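SYE1 (Shewanella oneidensis, PDB 4AWT) binds flavin mononucleotide and probably catalyses NAD(P)H-linked redox chemistry on CH-CH groups. Local coordinates at residues A[43-48]-A[55-60]; A[326-329]-A[333-336]; A[287-290]-A[295-298]. The protein carries 1 engineered substitution. One frame throughout, in Å; residues are numbered along the deposited sequence. Where two conformers were deposited one is given.

Contact 1. Residues A[43-48]-A[55-60]; sequences IYYAQR and VSEGTQ
Tyr45 and Glu57 tie a helix to its own barrel strand in the first beta-alpha-beta unit of this TIM barrel, where strand 20-22 and strand 53-60 run parallel and helix 39-46 makes the crossover between them. The contact illustrates how one phenol can serve a strand twice.

The hydrogen bonds come first. Glu57 was modelled in two conformers; in the one described, Tyr45 OH donates to Glu57 OE2 at 2.6 Å and at the same time accepts from Glu57 N at 2.9 Å, the latter bond nearly straight at 168°. A single hydroxyl thus grips both backbone and side chain of one residue. The carboxylate is met on its anti side, with its plane turned well away from that of the ring. With CG between the backbone N and the carbonyl carbon (chi1 62°), the otherwise extended Glu57 chain brings OE2 to the same hydroxyl as its own N-H. Its other oxygen, OE1, accepts from Arg27 N, which fixes the carboxylate from a second direction.

Packing surrounds this pair. Tyr45 OH lies 3.6 Å from Ser56 CA, while Trp83, Val86 and Val90 of helix 77-92 pack on the Tyr45 side chain. Tyr44 CD2 comes 3.8 Å above the centre of the Tyr45 ring, and on the other edge of the same Tyr44 ring CD1 lies over the rim of the Arg48 guanidinium.

The cofactor is the near neighbour: Gly58 N, next along the strand, donates to FMN O4. One residue before Glu57, Ser56 OG, which also accepts from Gln100 N, donates to Glu57 O at 2.8 Å from above the carbonyl plane.

Contact 2. Residues A[326-329]-A[333-336]; sequences IANP and ERLR
Asn328 meets Arg334 across the turn between two short helices, 323-327 and 331-337, that follow strand 318-320, the last of the TIM barrel. The tight part is a single polar atom set over a flat cation: Asn328 OD1 stands 2.9 Å above the centre of the guanidinium plane, 3.0 Å from Arg334 CZ. Amide and guanidinium planes are almost perpendicular, 79° apart. From above the plane the oxygen meets CZ, and the angles to NE and NH1 are poor for hydrogen bonding. The approach is probably favoured by the charge of the guanidinium; the hydrogen bonds of both groups go to other residues. Arg334 NE forms a salt bridge with Asp330 OD1, and NH1 donates to Pro340 O. Asn328 ND2 donates to Pro324 O, while OD1 accepts from Ala342 N. Arg334 reaches this position by an extended chain from CG to NE, its CD passing 3.3 Å from Asn328 OD1. With a leucine in its place, Asp330 would probably be left without its cationic mate, Pro340 O without this donor and the amide oxygen without the guanidinium face it rests over.

The outer side is looser. There Arg336, exposed on helix 331-337, takes no part in the buried pair and instead bridges one turn back along its own helix, where its NH2 meets Glu333 OE1 on the syn side of the carboxylate at 3.0 Å.

Contact 3. Residues A[287-290]-A[295-298]; sequences ALRE and VLIY
Arg289 NH2 is gripped by two backbone carbonyls, Tyr292 O and Gly294 O, in the short link that carries the chain from helix to strand. That hold sets the guanidinium against Leu296, and it has a second fixing point: Arg289 NH1 forms a salt bridge with Asp317 OD2, the same oxygen that accepts from Leu296 N. One carboxylate therefore serves the arginine side chain and the backbone of the residue on which it rests.

The arginine gets there by doubling back. Its chain is bent at both chi2 (74°) and chi3 (-69°), and it slides past Leu296 in the opposite direction. Both residues were modelled in two conformers; in the ones described, Leu296 CD2 lies over the centre of the guanidinium, 3.9 Å from its plane, and Leu296 CB is 3.8 Å from Arg289 NH1. The contact is a flat cationic group laid on aliphatic carbon. CD2 also touches the helix backbone, at 4.0 Å from Arg289 CA.

In the fold, this is the return half of a beta-alpha-beta crossover in the TIM barrel: strand 266-270, helix 282-291, then strand 295-299, which pairs in parallel with strands 266-270 and 318-320. Leu296 and Tyr298, alternate residues of the strand, both meet the helix, whereas Ile297 between them packs on Tyr266, His268 and Met318 of the neighbouring strands.

Further along, Leu288 supplies the other helix contact. With its CG anti to the carbonyl carbon (chi1 -67°), it extends toward the strand and approaches Tyr298 at a slant. The Tyr298 side chain is flanked by Ile269 and Ile319, one from each adjacent strand, and its OH lies 3.7 Å from Leu288 CD1.

How the contacts relate
All three contacts are buried, but contact 1 lies deepest, with its centre about 11 Å from that of the chain, against 16 Å for contact 3 and 20 Å for contact 2. Contacts 1 and 3 repeat one theme, a crossover helix against a strand of the same barrel sheet, with different chemistry: hydroxyl-carboxylate bonding beside the flavin in the first, aliphatic packing under a tethered arginine in the third. Contact 2 joins two short helices near the periphery and reaches no strand. It nonetheless touches contact 1, where Arg48 NH2 probably hydrogen-bonds to Ile326 O, while contact 3 stands apart from both.

Contact 1. Residues A[43-48]-A[55-60]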
ATOM      1  N   ILE A  43       6.869  18.195  -0.962  1.00  7.10           N
ATOM      2  CA  ILE A  43       8.084  18.408  -0.163  0.51  7.22           C
ATOM      3  C   ILE A  43       8.394  17.183   0.667  1.00  6.28           C
ATOM      4  O   ILE A  43       9.539  16.729   0.722  1.00  6.50           O
ATOM      5  CB  ILE A  43       7.928  19.658   0.733  0.51  8.35           C
ATOM      6  CG1 ILE A  43       7.662  20.919  -0.071  0.51 10.03           C
ATOM      7  CG2 ILE A  43       9.180  19.785   1.602  0.51 10.54           C
ATOM      8  CD1 ILE A  43       7.406  22.140   0.782  0.51 14.67           C
ATOM      9  N   TYR A  44       7.382  16.665   1.351  1.00  6.30           N
ATOM     10  CA  TYR A  44       7.526  15.495   2.224  1.00  6.10           C
ATOM     11  C   TYR A  44       8.139  14.307   1.496  1.00  5.65           C
ATOM     12  O   TYR A  44       9.070  13.669   1.967  1.00  5.80           O
ATOM     13  CB  TYR A  44       6.160  15.168   2.753  1.00  6.72           C
ATOM     14  CG  TYR A  44       5.936  13.775   3.313  1.00  6.09           C
ATOM     15  CD1 TYR A  44       6.455  13.385   4.534  1.00  5.83           C
ATOM     16  CD2 TYR A  44       5.178  12.870   2.587  1.00  6.24           C
ATOM     17  CE1 TYR A  44       6.229  12.127   5.021  1.00  5.81           C
ATOM     18  CE2 TYR A  44       4.901  11.608   3.083  1.00  6.38           C
ATOM     19  CZ  TYR A  44       5.424  11.238   4.311  1.00  5.86           C
ATOM     20  OH  TYR A  44       5.137  10.029   4.887  1.00  6.26           O
ATOM     21  N   TYR A  45       7.588  13.976   0.297  1.00  5.67           N
ATOM     22  CA  TYR A  45       8.118  12.856  -0.436  1.00  5.65           C
ATOM     23  C   TYR A  45       9.518  13.153  -0.965  1.00  5.59           C
ATOM     24  O   TYR A  45      10.407  12.304  -0.922  1.00  5.83           O
ATOM     25  CB  TYR A  45       7.184  12.444  -1.554  1.00  5.55           C
ATOM     26  CG  TYR A  45       5.955  11.685  -1.129  1.00  5.35           C
ATOM     27  CD1 TYR A  45       6.082  10.360  -0.695  1.00  5.88           C
ATOM     28  CD2 TYR A  45       4.691  12.225  -1.186  1.00  6.02           C
ATOM     29  CE1 TYR A  45       4.982   9.623  -0.342  1.00  5.87           C
ATOM     30  CE2 TYR A  45       3.573  11.484  -0.834  1.00  6.05           C
ATOM     31  CZ  TYR A  45       3.708  10.176  -0.412  1.00  5.89           C
ATOM     32  OH  TYR A  45       2.626   9.416  -0.107  1.00  6.85           O
ATOM     33  N   ALA A  46       9.741  14.371  -1.465  1.00  5.91           N
ATOM     34  CA  ALA A  46      11.060  14.716  -1.991  1.00  6.33           C
ATOM     35  C   ALA A  46      12.133  14.661  -0.917  1.00  5.93           C
ATOM     36  O   ALA A  46      13.267  14.296  -1.210  1.00  6.55           O
ATOM     37  CB  ALA A  46      11.014  16.071  -2.650  1.00  8.07           C
ATOM     38  N   GLN A  47      11.774  15.003   0.323  1.00  5.83           N
ATOM     39  CA  GLN A  47      12.704  14.887   1.446  1.00  5.93           C
ATOM     40  C   GLN A  47      13.186  13.475   1.667  1.00  6.11           C
ATOM     41  O   GLN A  47      14.225  13.285   2.301  1.00  7.11           O
ATOM     42  CB  GLN A  47      12.044  15.370   2.728  1.00  6.06           C
ATOM     43  CG  GLN A  47      11.888  16.878   2.861  1.00  6.23           C
ATOM     44  CD  GLN A  47      11.196  17.294   4.125  1.00  6.21           C
ATOM     45  OE1 GLN A  47      11.279  18.540   4.492  1.00  9.16           O
ATOM     46  NE2 GLN A  47      10.569  16.485   4.812  1.00  5.64           N
ATOM     47  N   ARG A  48      12.419  12.486   1.218  1.00  5.61           N
ATOM     48  CA  ARG A  48      12.658  11.065   1.476  1.00  5.76           C
ATOM     49  C   ARG A  48      13.156  10.323   0.241  1.00  5.91           C
ATOM     50  O   ARG A  48      13.250   9.104   0.236  1.00  6.44           O
ATOM     51  CB  ARG A  48      11.378  10.462   2.082  1.00  5.87           C
ATOM     52  CG  ARG A  48      11.180  10.985   3.494  1.00  5.80           C
ATOM     53  CD  ARG A  48       9.754  10.910   4.047  1.00  6.14           C
ATOM     54  NE  ARG A  48       9.708  11.419   5.404  1.00  6.07           N
ATOM     55  CZ  ARG A  48       9.858  12.690   5.715  1.00  5.79           C
ATOM     56  NH1 ARG A  48       9.847  13.613   4.799  1.00  5.96           N
ATOM     57  NH2 ARG A  48      10.021  13.048   6.994  1.00  6.42           N
ATOM     58  N   VAL A  55       6.842   4.252  -2.424  1.00  5.01           N
ATOM     59  CA  VAL A  55       5.473   3.878  -2.742  1.00  5.17           C
ATOM     60  C   VAL A  55       4.588   4.887  -2.047  1.00  5.01           C
ATOM     61  O   VAL A  55       4.712   5.093  -0.839  1.00  5.51           O
ATOM     62  CB  VAL A  55       5.135   2.452  -2.337  1.00  5.76           C
ATOM     63  CG1 VAL A  55       3.782   2.084  -2.960  1.00  7.61           C
ATOM     64  CG2 VAL A  55       6.191   1.459  -2.759  1.00  6.65           C
ATOM     65  N   SER A  56       3.716   5.549  -2.795  1.00  5.16           N
ATOM     66  CA  SER A  56       2.836   6.521  -2.194  1.00  5.24           C
ATOM     67  C   SER A  56       1.946   5.872  -1.146  1.00  5.19           C
ATOM     68  O   SER A  56       1.605   4.701  -1.200  1.00  5.25           O
ATOM     69  CB  SER A  56       1.935   7.202  -3.221  1.00  5.42           C
ATOM     70  OG  SER A  56       0.812   6.411  -3.597  1.00  5.44           O
ATOM     71  N   GLU A  57       1.482   6.725  -0.216  1.00  5.26           N
ATOM     72  CA  GLU A  57       0.331   6.404   0.577  0.75  5.25           C
ATOM     73  C   GLU A  57      -0.809   5.917  -0.307  1.00  5.10           C
ATOM     74  O   GLU A  57      -0.939   6.302  -1.473  1.00  5.21           O
ATOM     75  CB  GLU A  57      -0.119   7.625   1.383  0.75  5.84           C
ATOM     76  CG  GLU A  57      -0.568   8.839   0.537  0.75  6.19           C
ATOM     77  CD  GLU A  57      -0.279  10.107   1.324  0.75  7.20           C
ATOM     78  OE1 GLU A  57      -0.963  10.390   2.332  0.75  7.34           O
ATOM     79  OE2 GLU A  57       0.652  10.841   0.916  0.75  7.21           O
ATOM     80  N   GLY A  58      -1.697   5.119   0.283  1.00  5.16           N
ATOM     81  CA  GLY A  58      -2.856   4.672  -0.489  1.00  5.13           C
ATOM     82  C   GLY A  58      -3.598   5.861  -1.057  1.00  5.19           C
ATOM     83  O   GLY A  58      -3.856   6.865  -0.399  1.00  5.69           O
ATOM     84  N   THR A  59      -4.002   5.707  -2.325  1.00  5.01           N
ATOM     85  CA  THR A  59      -4.720   6.769  -3.017  1.00  5.22           C
ATOM     86  C   THR A  59      -5.962   6.136  -3.643  1.00  5.20           C
ATOM     87  O   THR A  59      -5.908   5.199  -4.438  1.00  5.51           O
ATOM     88  CB  THR A  59      -3.788   7.505  -3.994  1.00  5.71           C
ATOM     89  OG1 THR A  59      -4.483   8.595  -4.596  1.00  6.45           O
ATOM     90  CG2 THR A  59      -3.172   6.701  -5.090  1.00  6.59           C
ATOM     91  N   GLN A  60      -7.118   6.605  -3.202  1.00  5.58           N
ATOM     92  CA  GLN A  60      -8.377   5.941  -3.554  1.00  5.58           C
ATOM     93  C   GLN A  60      -8.686   6.112  -5.026  1.00  5.43           C
ATOM     94  O   GLN A  60      -8.528   7.172  -5.642  1.00  6.11           O
ATOM     95  CB  GLN A  60      -9.544   6.419  -2.700  1.00  6.02           C
ATOM     96  CG  GLN A  60      -9.871   7.910  -2.774  1.00  6.28           C
ATOM     97  CD  GLN A  60      -9.182   8.733  -1.734  1.00  6.06           C
ATOM     98  OE1 GLN A  60      -8.191   8.287  -1.113  1.00  6.97           O
ATOM     99  NE2 GLN A  60      -9.622   9.949  -1.525  1.00  7.47           N
TER

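Contact 2. Residues A[326-329]-A[333-336]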
ATOM      1  N   ILE A 326       8.930   8.106   8.610  1.00  6.12           N
ATOM      2  CA  ILE A 326       8.168   9.291   8.958  0.53  6.36           C
ATOM      3  C   ILE A 326       9.066  10.308   9.641  1.00  5.33           C
ATOM      4  O   ILE A 326       9.027  11.482   9.307  1.00  5.68           O
ATOM      5  CB  ILE A 326       6.993   8.867   9.833  0.53  6.64           C
ATOM      6  CG1 ILE A 326       6.040   8.034   8.970  0.53  7.95           C
ATOM      7  CG2 ILE A 326       6.310  10.036  10.531  0.53  5.27           C
ATOM      8  CD1 ILE A 326       4.904   7.469   9.821  0.53 13.58           C
ATOM      9  N   ALA A 327       9.873   9.845  10.588  1.00  5.81           N
ATOM     10  CA  ALA A 327      10.648  10.725  11.432  1.00  6.06           C
ATOM     11  C   ALA A 327      12.078  10.975  10.953  1.00  5.66           C
ATOM     12  O   ALA A 327      12.757  11.814  11.522  1.00  6.70           O
ATOM     13  CB  ALA A 327      10.685  10.179  12.855  1.00  7.55           C
ATOM     14  N   ASN A 328      12.522  10.264   9.938  1.00  5.47           N
ATOM     15  CA  ASN A 328      13.905  10.320   9.486  1.00  5.44           C
ATOM     16  C   ASN A 328      13.893  10.480   7.975  1.00  5.45           C
ATOM     17  O   ASN A 328      13.878   9.513   7.234  1.00  5.83           O
ATOM     18  CB  ASN A 328      14.681   9.059   9.869  1.00  5.75           C
ATOM     19  CG  ASN A 328      14.732   8.906  11.382  1.00  5.73           C
ATOM     20  OD1 ASN A 328      15.595   9.489  12.032  1.00  6.25           O
ATOM     21  ND2 ASN A 328      13.775   8.157  11.912  1.00  6.10           N
ATOM     22  N   PRO A 329      13.859  11.739   7.478  1.00  5.61           N
ATOM     23  CA  PRO A 329      13.799  11.917   6.030  1.00  5.88           C
ATOM     24  C   PRO A 329      15.001  11.322   5.321  1.00  5.82           C
ATOM     25  O   PRO A 329      14.914  10.854   4.192  1.00  6.23           O
ATOM     26  CB  PRO A 329      13.690  13.434   5.853  1.00  6.60           C
ATOM     27  CG  PRO A 329      14.293  14.010   7.122  1.00  6.78           C
ATOM     28  CD  PRO A 329      13.861  13.035   8.198  1.00  6.43           C
ATOM     29  N   GLU A 333      20.780   7.349   4.924  1.00  6.37           N
ATOM     30  CA  GLU A 333      22.078   7.788   5.468  1.00  6.80           C
ATOM     31  C   GLU A 333      22.252   7.370   6.884  1.00  6.38           C
ATOM     32  O   GLU A 333      23.332   6.983   7.321  1.00  6.87           O
ATOM     33  CB  GLU A 333      22.222   9.296   5.303  1.00  9.03           C
ATOM     34  CG  GLU A 333      23.570   9.838   5.669  1.00 12.28           C
ATOM     35  CD  GLU A 333      24.632   9.626   4.636  1.00 12.75           C
ATOM     36  OE1 GLU A 333      24.388   8.971   3.587  1.00 18.39           O
ATOM     37  OE2 GLU A 333      25.782  10.001   4.876  1.00 18.78           O
ATOM     38  N   ARG A 334      21.186   7.467   7.694  1.00  6.23           N
ATOM     39  CA  ARG A 334      21.276   7.072   9.075  1.00  6.11           C
ATOM     40  C   ARG A 334      21.516   5.582   9.212  1.00  6.13           C
ATOM     41  O   ARG A 334      22.351   5.157  10.034  1.00  7.01           O
ATOM     42  CB  ARG A 334      20.028   7.475   9.866  1.00  6.13           C
ATOM     43  CG  ARG A 334      19.757   8.943   9.883  1.00  6.08           C
ATOM     44  CD  ARG A 334      18.700   9.303  10.894  1.00  6.42           C
ATOM     45  NE  ARG A 334      18.235  10.649  10.730  1.00  5.90           N
ATOM     46  CZ  ARG A 334      17.846  11.480  11.700  1.00  5.76           C
ATOM     47  NH1 ARG A 334      18.035  11.202  12.984  1.00  6.13           N
ATOM     48  NH2 ARG A 334      17.306  12.614  11.358  1.00  6.67           N
ATOM     49  N   LEU A 335      20.810   4.760   8.450  1.00  6.00           N
ATOM     50  CA  LEU A 335      21.022   3.327   8.504  1.00  6.23           C
ATOM     51  C   LEU A 335      22.450   2.983   8.094  1.00  6.54           C
ATOM     52  O   LEU A 335      23.071   2.099   8.684  1.00  7.57           O
ATOM     53  CB  LEU A 335      20.039   2.580   7.597  1.00  6.69           C
ATOM     54  CG  LEU A 335      18.557   2.695   7.976  1.00  7.02           C
ATOM     55  CD1 LEU A 335      17.718   2.062   6.881  1.00 10.28           C
ATOM     56  CD2 LEU A 335      18.292   2.082   9.341  1.00 10.67           C
ATOM     57  N   ARG A 336      22.968   3.649   7.078  1.00  6.47           N
ATOM     58  CA  ARG A 336      24.298   3.329   6.584  1.00  6.53           C
ATOM     59  C   ARG A 336      25.367   3.654   7.606  1.00  7.06           C
ATOM     60  O   ARG A 336      26.350   2.901   7.740  1.00  8.02           O
ATOM     61  CB  ARG A 336      24.545   4.061   5.270  1.00  6.79           C
ATOM     62  CG  ARG A 336      25.784   3.549   4.531  1.00  6.94           C
ATOM     63  CD  ARG A 336      25.805   3.939   3.089  1.00  8.61           C
ATOM     64  NE  ARG A 336      25.876   5.392   2.903  1.00 10.50           N
ATOM     65  CZ  ARG A 336      26.946   6.133   2.966  1.00 11.56           C
ATOM     66  NH1 ARG A 336      28.105   5.571   3.111  1.00 10.83           N
ATOM     67  NH2 ARG A 336      26.832   7.430   2.857  1.00 16.35           N
TER

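Contact 3. Residues A[287-290]-A[295-298]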
ATOM      1  N   ALA A 287       9.312 -20.316   0.642  1.00  7.09           N
ATOM      2  CA  ALA A 287       8.303 -20.774  -0.316  1.00  7.46           C
ATOM      3  C   ALA A 287       7.817 -19.616  -1.181  1.00  7.21           C
ATOM      4  O   ALA A 287       7.679 -19.757  -2.401  1.00  7.79           O
ATOM      5  CB  ALA A 287       7.156 -21.476   0.387  1.00  8.47           C
ATOM      6  N   LEU A 288       7.559 -18.464  -0.583  1.00  7.40           N
ATOM      7  CA  LEU A 288       7.146 -17.289  -1.367  1.00  7.53           C
ATOM      8  C   LEU A 288       8.203 -16.909  -2.365  1.00  7.54           C
ATOM      9  O   LEU A 288       7.897 -16.513  -3.495  1.00  7.93           O
ATOM     10  CB  LEU A 288       6.824 -16.096  -0.475  1.00  8.20           C
ATOM     11  CG  LEU A 288       5.603 -16.262   0.420  1.00  8.45           C
ATOM     12  CD1 LEU A 288       5.441 -15.045   1.350  1.00 11.39           C
ATOM     13  CD2 LEU A 288       4.321 -16.440  -0.346  1.00 10.48           C
ATOM     14  N   ARG A 289       9.478 -17.019  -1.973  1.00  7.53           N
ATOM     15  CA  ARG A 289      10.619 -16.709  -2.831  0.75  8.10           C
ATOM     16  C   ARG A 289      10.682 -17.630  -4.046  1.00  7.55           C
ATOM     17  O   ARG A 289      11.146 -17.223  -5.084  1.00  8.74           O
ATOM     18  CB  ARG A 289      11.887 -16.729  -1.981  0.75  8.69           C
ATOM     19  CG  ARG A 289      13.231 -16.606  -2.662  0.75  8.68           C
ATOM     20  CD  ARG A 289      13.546 -15.184  -3.157  0.75  9.33           C
ATOM     21  NE  ARG A 289      12.646 -14.850  -4.292  0.75  8.16           N
ATOM     22  CZ  ARG A 289      12.664 -13.662  -4.872  0.75  7.51           C
ATOM     23  NH1 ARG A 289      13.516 -12.774  -4.472  0.75  7.71           N
ATOM     24  NH2 ARG A 289      11.812 -13.442  -5.920  0.75  9.96           N
ATOM     25  N   GLU A 290      10.253 -18.890  -3.885  1.00  7.68           N
ATOM     26  CA  GLU A 290      10.189 -19.792  -5.055  1.00  7.99           C
ATOM     27  C   GLU A 290       8.927 -19.542  -5.883  1.00  8.08           C
ATOM     28  O   GLU A 290       8.969 -19.661  -7.110  1.00  9.85           O
ATOM     29  CB  GLU A 290      10.282 -21.243  -4.654  1.00  8.80           C
ATOM     30  CG  GLU A 290      11.632 -21.581  -4.026  1.00  9.24           C
ATOM     31  CD  GLU A 290      12.783 -21.143  -4.846  1.00  9.53           C
ATOM     32  OE1 GLU A 290      12.823 -21.440  -6.065  1.00 10.72           O
ATOM     33  OE2 GLU A 290      13.685 -20.473  -4.290  1.00 11.73           O
ATOM     34  N   VAL A 295      10.917  -9.082  -8.008  1.00  6.18           N
ATOM     35  CA  VAL A 295      11.494  -8.364  -6.850  1.00  5.87           C
ATOM     36  C   VAL A 295      10.566  -8.535  -5.668  1.00  5.58           C
ATOM     37  O   VAL A 295       9.379  -8.243  -5.733  1.00  6.07           O
ATOM     38  CB  VAL A 295      11.704  -6.878  -7.205  1.00  5.97           C
ATOM     39  CG1 VAL A 295      12.061  -6.079  -5.970  1.00  6.56           C
ATOM     40  CG2 VAL A 295      12.783  -6.756  -8.276  1.00  6.96           C
ATOM     41  N   LEU A 296      11.138  -9.021  -4.545  1.00  5.65           N
ATOM     42  CA  LEU A 296      10.361  -9.277  -3.348  0.52  5.71           C
ATOM     43  C   LEU A 296      10.725  -8.244  -2.296  1.00  5.83           C
ATOM     44  O   LEU A 296      11.895  -8.074  -1.931  1.00  6.77           O
ATOM     45  CB  LEU A 296      10.654 -10.746  -3.025  0.52  6.44           C
ATOM     46  CG  LEU A 296       9.864 -11.390  -1.911  0.52  5.92           C
ATOM     47  CD1 LEU A 296       8.362 -11.232  -2.106  0.52  6.17           C
ATOM     48  CD2 LEU A 296      10.206 -12.877  -1.808  0.52  7.65           C
ATOM     49  N   ILE A 297       9.712  -7.536  -1.811  1.00  5.86           N
ATOM     50  CA  ILE A 297       9.842  -6.476  -0.841  1.00  5.81           C
ATOM     51  C   ILE A 297       9.136  -6.902   0.436  1.00  5.42           C
ATOM     52  O   ILE A 297       8.009  -7.389   0.361  1.00  6.12           O
ATOM     53  CB  ILE A 297       9.223  -5.157  -1.348  1.00  5.90           C
ATOM     54  CG1 ILE A 297       9.671  -4.822  -2.757  1.00  7.12           C
ATOM     55  CG2 ILE A 297       9.472  -4.048  -0.356  1.00  6.71           C
ATOM     56  CD1 ILE A 297       9.118  -3.547  -3.333  1.00  8.64           C
ATOM     57  N   TYR A 298       9.766  -6.721   1.600  1.00  5.46           N
ATOM     58  CA  TYR A 298       9.107  -6.912   2.888  1.00  5.34           C
ATOM     59  C   TYR A 298       9.163  -5.609   3.666  1.00  5.23           C
ATOM     60  O   TYR A 298      10.167  -4.906   3.620  1.00  5.60           O
ATOM     61  CB  TYR A 298       9.768  -8.007   3.729  1.00  5.93           C
ATOM     62  CG  TYR A 298       9.452  -9.408   3.295  1.00  5.80           C
ATOM     63  CD1 TYR A 298      10.036  -9.992   2.192  1.00  7.74           C
ATOM     64  CD2 TYR A 298       8.553 -10.162   4.013  1.00  6.58           C
ATOM     65  CE1 TYR A 298       9.759 -11.282   1.831  1.00  9.62           C
ATOM     66  CE2 TYR A 298       8.239 -11.470   3.632  1.00  7.55           C
ATOM     67  CZ  TYR A 298       8.854 -12.029   2.530  1.00  8.02           C
ATOM     68  OH  TYR A 298       8.550 -13.310   2.235  1.00 10.54           O
TER